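PDB 3UMV: deoxyribodipyrimidine photo-lyase from Oryza sativa Japonica Group, which uses light to split cyclobutane pyrimidine dimers in UV-damaged DNA back into separate pyrimidines, with FAD as its cofactor. Local coordinates for residues A85-R95 with V229-I239. Sequence-based numbering, arbitrary orientation.
Sequences ARRRQLGFLLR and VCSEAENVPEI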
ATOM      1  N   ALA A  85     -10.892  -5.270  -5.501  1.00 18.75           N
ATOM      2  CA  ALA A  85     -10.593  -6.073  -4.327  1.00 17.85           C
ATOM      3  C   ALA A  85     -11.422  -7.358  -4.350  1.00 14.08           C
ATOM      4  O   ALA A  85     -12.594  -7.351  -4.743  1.00 18.51           O
ATOM      5  CB  ALA A  85     -10.877  -5.282  -3.059  1.00 17.48           C
ATOM      6  N   ARG A  86     -10.788  -8.451  -3.940  1.00 16.94           N
ATOM      7  CA  ARG A  86     -11.417  -9.763  -3.889  1.00 18.06           C
ATOM      8  C   ARG A  86     -11.645 -10.121  -2.426  1.00 19.92           C
ATOM      9  O   ARG A  86     -11.269  -9.365  -1.534  1.00 20.74           O
ATOM     10  CB  ARG A  86     -10.519 -10.823  -4.535  1.00 19.26           C
ATOM     11  CG  ARG A  86      -9.954 -10.488  -5.917  1.00 25.24           C
ATOM     12  CD  ARG A  86     -11.024 -10.036  -6.878  1.00 22.52           C
ATOM     13  NE  ARG A  86     -10.690 -10.334  -8.276  1.00 26.22           N
ATOM     14  CZ  ARG A  86      -9.771  -9.686  -8.994  1.00 26.46           C
ATOM     15  NH1 ARG A  86      -9.064  -8.709  -8.453  1.00 24.26           N
ATOM     16  NH2 ARG A  86      -9.554 -10.020 -10.261  1.00 25.65           N
ATOM     17  N   ARG A  87     -12.238 -11.287  -2.182  1.00 19.18           N
ATOM     18  CA  ARG A  87     -12.519 -11.731  -0.818  1.00 20.44           C
ATOM     19  C   ARG A  87     -11.315 -11.569   0.095  1.00 16.10           C
ATOM     20  O   ARG A  87     -11.442 -11.060   1.208  1.00 16.65           O
ATOM     21  CB  ARG A  87     -12.961 -13.196  -0.809  1.00 22.04           C
ATOM     22  CG  ARG A  87     -12.935 -13.827   0.566  1.00 24.78           C
ATOM     23  CD  ARG A  87     -13.490 -15.260   0.545  1.00 20.58           C
ATOM     24  NE  ARG A  87     -14.882 -15.309   0.119  1.00 26.09           N
ATOM     25  CZ  ARG A  87     -15.918 -15.256   0.958  1.00 32.03           C
ATOM     26  NH1 ARG A  87     -15.709 -15.150   2.266  1.00 36.25           N
ATOM     27  NH2 ARG A  87     -17.159 -15.299   0.495  1.00 33.99           N
ATOM     28  N   ARG A  88     -10.161 -12.034  -0.379  1.00 15.58           N
ATOM     29  CA  ARG A  88      -8.901 -11.978   0.359  1.00 20.09           C
ATOM     30  C   ARG A  88      -8.598 -10.598   0.910  1.00 20.51           C
ATOM     31  O   ARG A  88      -8.244 -10.458   2.079  1.00 21.53           O
ATOM     32  CB  ARG A  88      -7.738 -12.418  -0.541  1.00 17.27           C
ATOM     33  CG  ARG A  88      -6.347 -12.246   0.084  1.00 19.44           C
ATOM     34  CD  ARG A  88      -5.262 -12.965  -0.731  1.00 14.98           C
ATOM     35  NE  ARG A  88      -5.413 -14.415  -0.646  1.00 16.55           N
ATOM     36  CZ  ARG A  88      -4.795 -15.294  -1.428  1.00 15.92           C
ATOM     37  NH1 ARG A  88      -3.964 -14.900  -2.372  1.00 16.25           N
ATOM     38  NH2 ARG A  88      -5.016 -16.589  -1.254  1.00 16.45           N
ATOM     39  N   GLN A  89      -8.704  -9.584   0.061  1.00 20.59           N
ATOM     40  CA  GLN A  89      -8.373  -8.224   0.476  1.00 17.37           C
ATOM     41  C   GLN A  89      -9.493  -7.550   1.252  1.00 16.60           C
ATOM     42  O   GLN A  89      -9.232  -6.787   2.196  1.00 16.64           O
ATOM     43  CB  GLN A  89      -7.974  -7.367  -0.726  1.00 15.57           C
ATOM     44  CG  GLN A  89      -6.718  -7.863  -1.455  1.00 14.08           C
ATOM     45  CD  GLN A  89      -7.014  -8.981  -2.448  1.00 17.50           C
ATOM     46  OE1 GLN A  89      -8.185  -9.306  -2.723  1.00 15.49           O
ATOM     47  NE2 GLN A  89      -5.956  -9.589  -2.985  1.00 15.35           N
ATOM     48  N   LEU A  90     -10.733  -7.822   0.848  1.00 13.69           N
ATOM     49  CA  LEU A  90     -11.892  -7.263   1.533  1.00 15.65           C
ATOM     50  C   LEU A  90     -12.015  -7.807   2.958  1.00 18.20           C
ATOM     51  O   LEU A  90     -12.342  -7.072   3.904  1.00 16.45           O
ATOM     52  CB  LEU A  90     -13.156  -7.544   0.720  1.00 16.83           C
ATOM     53  CG  LEU A  90     -13.247  -6.764  -0.593  1.00 16.45           C
ATOM     54  CD1 LEU A  90     -14.387  -7.288  -1.465  1.00 21.01           C
ATOM     55  CD2 LEU A  90     -13.432  -5.302  -0.317  1.00 16.20           C
ATOM     56  N   GLY A  91     -11.724  -9.096   3.124  1.00 18.75           N
ATOM     57  CA  GLY A  91     -11.855  -9.712   4.427  1.00 19.72           C
ATOM     58  C   GLY A  91     -10.847  -9.120   5.394  1.00 20.18           C
ATOM     59  O   GLY A  91     -11.172  -8.824   6.543  1.00 19.13           O
ATOM     60  N   PHE A  92      -9.623  -8.942   4.918  1.00 15.92           N
ATOM     61  CA  PHE A  92      -8.545  -8.361   5.722  1.00 14.47           C
ATOM     62  C   PHE A  92      -8.872  -6.916   6.126  1.00 18.43           C
ATOM     63  O   PHE A  92      -8.686  -6.520   7.282  1.00 15.74           O
ATOM     64  CB  PHE A  92      -7.227  -8.407   4.943  1.00 14.37           C
ATOM     65  CG  PHE A  92      -5.988  -8.320   5.811  1.00 16.64           C
ATOM     66  CD1 PHE A  92      -5.447  -9.460   6.385  1.00 18.15           C
ATOM     67  CD2 PHE A  92      -5.352  -7.094   6.031  1.00 14.82           C
ATOM     68  CE1 PHE A  92      -4.313  -9.390   7.181  1.00 14.62           C
ATOM     69  CE2 PHE A  92      -4.220  -7.012   6.805  1.00 13.15           C
ATOM     70  CZ  PHE A  92      -3.686  -8.162   7.386  1.00 16.84           C
ATOM     71  N   LEU A  93      -9.342  -6.119   5.169  1.00 17.84           N
ATOM     72  CA  LEU A  93      -9.665  -4.728   5.449  1.00 16.36           C
ATOM     73  C   LEU A  93     -10.784  -4.667   6.482  1.00 15.52           C
ATOM     74  O   LEU A  93     -10.679  -3.953   7.477  1.00 18.34           O
ATOM     75  CB  LEU A  93     -10.092  -3.998   4.167  1.00 15.14           C
ATOM     76  CG  LEU A  93     -10.499  -2.525   4.305  1.00 19.18           C
ATOM     77  CD1 LEU A  93     -10.348  -1.846   2.967  1.00 20.40           C
ATOM     78  CD2 LEU A  93     -11.924  -2.382   4.823  1.00 21.63           C
ATOM     79  N   LEU A  94     -11.854  -5.413   6.248  1.00 16.26           N
ATOM     80  CA  LEU A  94     -13.019  -5.303   7.128  1.00 17.56           C
ATOM     81  C   LEU A  94     -12.776  -5.854   8.529  1.00 19.20           C
ATOM     82  O   LEU A  94     -13.263  -5.287   9.512  1.00 20.38           O
ATOM     83  CB  LEU A  94     -14.264  -5.942   6.502  1.00 20.63           C
ATOM     84  CG  LEU A  94     -14.863  -5.152   5.337  1.00 21.50           C
ATOM     85  CD1 LEU A  94     -15.856  -6.034   4.595  1.00 21.73           C
ATOM     86  CD2 LEU A  94     -15.531  -3.860   5.820  1.00 24.06           C
ATOM     87  N   ARG A  95     -12.062  -6.973   8.635  1.00 15.25           N
ATOM     88  CA  ARG A  95     -11.749  -7.493   9.961  1.00 17.99           C
ATOM     89  C   ARG A  95     -10.834  -6.516  10.705  1.00 18.46           C
ATOM     90  O   ARG A  95     -10.946  -6.364  11.916  1.00 21.07           O
ATOM     91  CB  ARG A  95     -11.133  -8.895   9.874  1.00 21.51           C
ATOM     92  CG  ARG A  95     -12.038  -9.890   9.168  1.00 24.08           C
ATOM     93  CD  ARG A  95     -11.574 -11.331   9.340  1.00 27.80           C
ATOM     94  NE  ARG A  95     -12.329 -12.224   8.465  1.00 29.58           N
ATOM     95  CZ  ARG A  95     -13.538 -12.710   8.741  1.00 30.26           C
ATOM     96  NH1 ARG A  95     -14.146 -12.410   9.883  1.00 29.49           N
ATOM     97  NH2 ARG A  95     -14.143 -13.503   7.867  1.00 31.61           N
ATOM     98  N   VAL A 229     -20.266  -8.620   1.856  1.00 25.89           N
ATOM     99  CA  VAL A 229     -19.259  -8.016   0.992  1.00 21.82           C
ATOM    100  C   VAL A 229     -18.364  -9.072   0.345  1.00 25.89           C
ATOM    101  O   VAL A 229     -18.131  -9.036  -0.864  1.00 30.22           O
ATOM    102  CB  VAL A 229     -18.421  -6.960   1.750  1.00 23.85           C
ATOM    103  CG1 VAL A 229     -17.187  -6.574   0.956  1.00 25.69           C
ATOM    104  CG2 VAL A 229     -19.264  -5.732   2.035  1.00 28.63           C
ATOM    105  N   CYS A 230     -17.867 -10.016   1.135  1.00 24.69           N
ATOM    106  CA  CYS A 230     -16.948 -11.009   0.596  1.00 25.74           C
ATOM    107  C   CYS A 230     -17.645 -11.946  -0.399  1.00 28.74           C
ATOM    108  O   CYS A 230     -17.031 -12.374  -1.373  1.00 31.86           O
ATOM    109  CB  CYS A 230     -16.280 -11.819   1.707  1.00 25.00           C
ATOM    110  SG  CYS A 230     -15.177 -10.871   2.778  1.00 28.16           S
ATOM    111  N   SER A 231     -18.916 -12.268  -0.160  1.00 27.90           N
ATOM    112  CA  SER A 231     -19.640 -13.132  -1.090  1.00 27.38           C
ATOM    113  C   SER A 231     -19.989 -12.416  -2.399  1.00 31.23           C
ATOM    114  O   SER A 231     -20.316 -13.060  -3.400  1.00 33.81           O
ATOM    115  CB  SER A 231     -20.891 -13.751  -0.447  1.00 28.45           C
ATOM    116  OG  SER A 231     -21.941 -12.806  -0.323  1.00 29.73           O
ATOM    117  N   GLU A 232     -19.905 -11.088  -2.394  1.00 28.45           N
ATOM    118  CA  GLU A 232     -20.087 -10.305  -3.613  1.00 30.86           C
ATOM    119  C   GLU A 232     -18.808 -10.215  -4.436  1.00 32.78           C
ATOM    120  O   GLU A 232     -18.834  -9.775  -5.584  1.00 33.67           O
ATOM    121  CB  GLU A 232     -20.538  -8.889  -3.279  1.00 33.30           C
ATOM    122  CG  GLU A 232     -21.979  -8.773  -2.849  1.00 35.31           C
ATOM    123  CD  GLU A 232     -22.327  -7.356  -2.448  1.00 36.28           C
ATOM    124  OE1 GLU A 232     -21.514  -6.455  -2.741  1.00 33.95           O
ATOM    125  OE2 GLU A 232     -23.401  -7.140  -1.842  1.00 37.66           O
ATOM    126  N   ALA A 233     -17.686 -10.607  -3.839  1.00 31.43           N
ATOM    127  CA  ALA A 233     -16.400 -10.529  -4.518  1.00 30.87           C
ATOM    128  C   ALA A 233     -15.900 -11.907  -4.946  1.00 27.22           C
ATOM    129  O   ALA A 233     -16.391 -12.937  -4.486  1.00 29.60           O
ATOM    130  CB  ALA A 233     -15.369  -9.839  -3.623  1.00 30.19           C
ATOM    131  N   GLU A 234     -14.923 -11.928  -5.838  1.00 23.88           N
ATOM    132  CA  GLU A 234     -14.397 -13.191  -6.299  1.00 20.16           C
ATOM    133  C   GLU A 234     -13.764 -13.946  -5.135  1.00 18.84           C
ATOM    134  O   GLU A 234     -13.156 -13.353  -4.241  1.00 19.43           O
ATOM    135  CB  GLU A 234     -13.401 -12.974  -7.433  1.00 29.67           C
ATOM    136  CG  GLU A 234     -13.307 -14.140  -8.377  1.00 38.86           C
ATOM    137  CD  GLU A 234     -12.235 -13.947  -9.431  1.00 44.15           C
ATOM    138  OE1 GLU A 234     -12.009 -12.786  -9.841  1.00 38.86           O
ATOM    139  OE2 GLU A 234     -11.623 -14.962  -9.842  1.00 49.19           O
ATOM    140  N   ASN A 235     -13.906 -15.263  -5.151  1.00 23.77           N
ATOM    141  CA  ASN A 235     -13.493 -16.073  -4.013  1.00 26.80           C
ATOM    142  C   ASN A 235     -12.003 -16.421  -3.933  1.00 26.38           C
ATOM    143  O   ASN A 235     -11.646 -17.598  -3.906  1.00 29.65           O
ATOM    144  CB  ASN A 235     -14.351 -17.346  -3.947  1.00 29.62           C
ATOM    145  CG  ASN A 235     -14.084 -18.166  -2.701  1.00 33.64           C
ATOM    146  OD1 ASN A 235     -13.479 -17.684  -1.743  1.00 33.60           O
ATOM    147  ND2 ASN A 235     -14.537 -19.412  -2.708  1.00 41.42           N
ATOM    148  N   VAL A 236     -11.135 -15.405  -3.888  1.00 15.76           N
ATOM    149  CA  VAL A 236      -9.751 -15.615  -3.506  1.00 17.76           C
ATOM    150  C   VAL A 236      -9.712 -15.670  -1.979  1.00 22.22           C
ATOM    151  O   VAL A 236     -10.081 -14.704  -1.314  1.00 22.49           O
ATOM    152  CB  VAL A 236      -8.856 -14.458  -4.017  1.00 16.89           C
ATOM    153  CG1 VAL A 236      -7.417 -14.703  -3.633  1.00 17.88           C
ATOM    154  CG2 VAL A 236      -8.993 -14.309  -5.519  1.00 16.06           C
ATOM    155  N   PRO A 237      -9.285 -16.809  -1.414  1.00 22.52           N
ATOM    156  CA  PRO A 237      -9.451 -17.052   0.025  1.00 23.89           C
ATOM    157  C   PRO A 237      -8.648 -16.107   0.908  1.00 20.76           C
ATOM    158  O   PRO A 237      -7.546 -15.678   0.541  1.00 23.32           O
ATOM    159  CB  PRO A 237      -8.920 -18.476   0.208  1.00 22.98           C
ATOM    160  CG  PRO A 237      -8.904 -19.070  -1.145  1.00 24.21           C
ATOM    161  CD  PRO A 237      -8.649 -17.947  -2.091  1.00 22.67           C
ATOM    162  N   GLU A 238      -9.207 -15.793   2.070  1.00 20.47           N
ATOM    163  CA  GLU A 238      -8.516 -14.978   3.058  1.00 21.84           C
ATOM    164  C   GLU A 238      -7.225 -15.673   3.489  1.00 25.62           C
ATOM    165  O   GLU A 238      -7.159 -16.900   3.514  1.00 22.49           O
ATOM    166  CB  GLU A 238      -9.410 -14.743   4.280  1.00 24.11           C
ATOM    167  CG  GLU A 238     -10.481 -13.683   4.065  1.00 23.06           C
ATOM    168  CD  GLU A 238     -11.315 -13.435   5.307  1.00 26.12           C
ATOM    169  OE1 GLU A 238     -12.462 -13.914   5.356  1.00 29.54           O
ATOM    170  OE2 GLU A 238     -10.831 -12.758   6.239  1.00 27.43           O
ATOM    171  N   ILE A 239      -6.200 -14.895   3.822  1.00 25.18           N
ATOM    172  CA  ILE A 239      -4.979 -15.479   4.360  1.00 28.46           C
ATOM    173  C   ILE A 239      -5.203 -15.890   5.814  1.00 28.00           C
ATOM    174  O   ILE A 239      -6.013 -15.290   6.525  1.00 27.62           O
ATOM    175  CB  ILE A 239      -3.761 -14.530   4.273  1.00 29.32           C
ATOM    176  CG1 ILE A 239      -3.976 -13.290   5.132  1.00 32.46           C
ATOM    177  CG2 ILE A 239      -3.455 -14.151   2.821  1.00 23.70           C
ATOM    178  CD1 ILE A 239      -2.825 -12.322   5.071  1.00 34.24           C
TER
HETATM  179  O   HOH W   1     -14.150  -9.513  -6.883  1.00 39.30           O
HETATM  180  O   HOH W   2     -10.284 -12.388 -12.026  1.00 37.14           O
HETATM  181  O   HOH W   3     -16.421 -14.991  -2.263  1.00 31.84           O
HETATM  182  O   HOH W   4     -13.727 -15.713   4.192  1.00 34.27           O
HETATM  183  O   HOH W   5      -7.194 -12.028   4.018  1.00 22.96           O
HETATM  184  O   HOH W   6      -5.478 -17.707   1.624  1.00 36.03           O
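Arg95 and Glu238 meet at about a right angle with guanidinium and carboxylate nearly coplanar (4°). The grip is side-on: Arg95 NE reaches Glu238 OE2 at 2.7 Å and Arg95 NH2 reaches Glu238 OE1 at 3.0 Å, both on syn lone pairs. The carboxylate lies beside Gly91, where a side chain would collide with it. Arg86 and Glu234 run side by side at the helix N-cap, but with planes 53° apart; the salt bridge from Arg86 NE (3.2 Å) meets Glu234 OE1 from above the carboxylate plane, while OE2 pairs with Lys423. Arg88, with CG anti to the backbone N (chi1 173°) and the chain bent at chi3, lays its guanidinium on Val236: CG1 sits 3.4 Å above the plane, over its centre. Arg88 NE donates to Pro237 O at 2.7 Å, and NH1 and NH2 go on to Tyr424 O and Val386 O. With an alanine here, these three carbonyls would probably lose the donors of this side chain and Val236 CG1 its cover. Arg87 turns one face to Cys230 CB, while waters link its NE to Cys230 O and its NH1 to Glu238 OE1. Leu90 CD1 presses tightly on Ala233 CB (3.5 Å). The four arginines thus work in three ways, salt bridges from Arg86 and Arg95, hydrogen bonds to backbone carbonyls from Arg88 and water bridges from Arg87, to fasten residues 233-239, the loop after helix 222-231, along helix 87-106 of the photolyase alpha/beta domain.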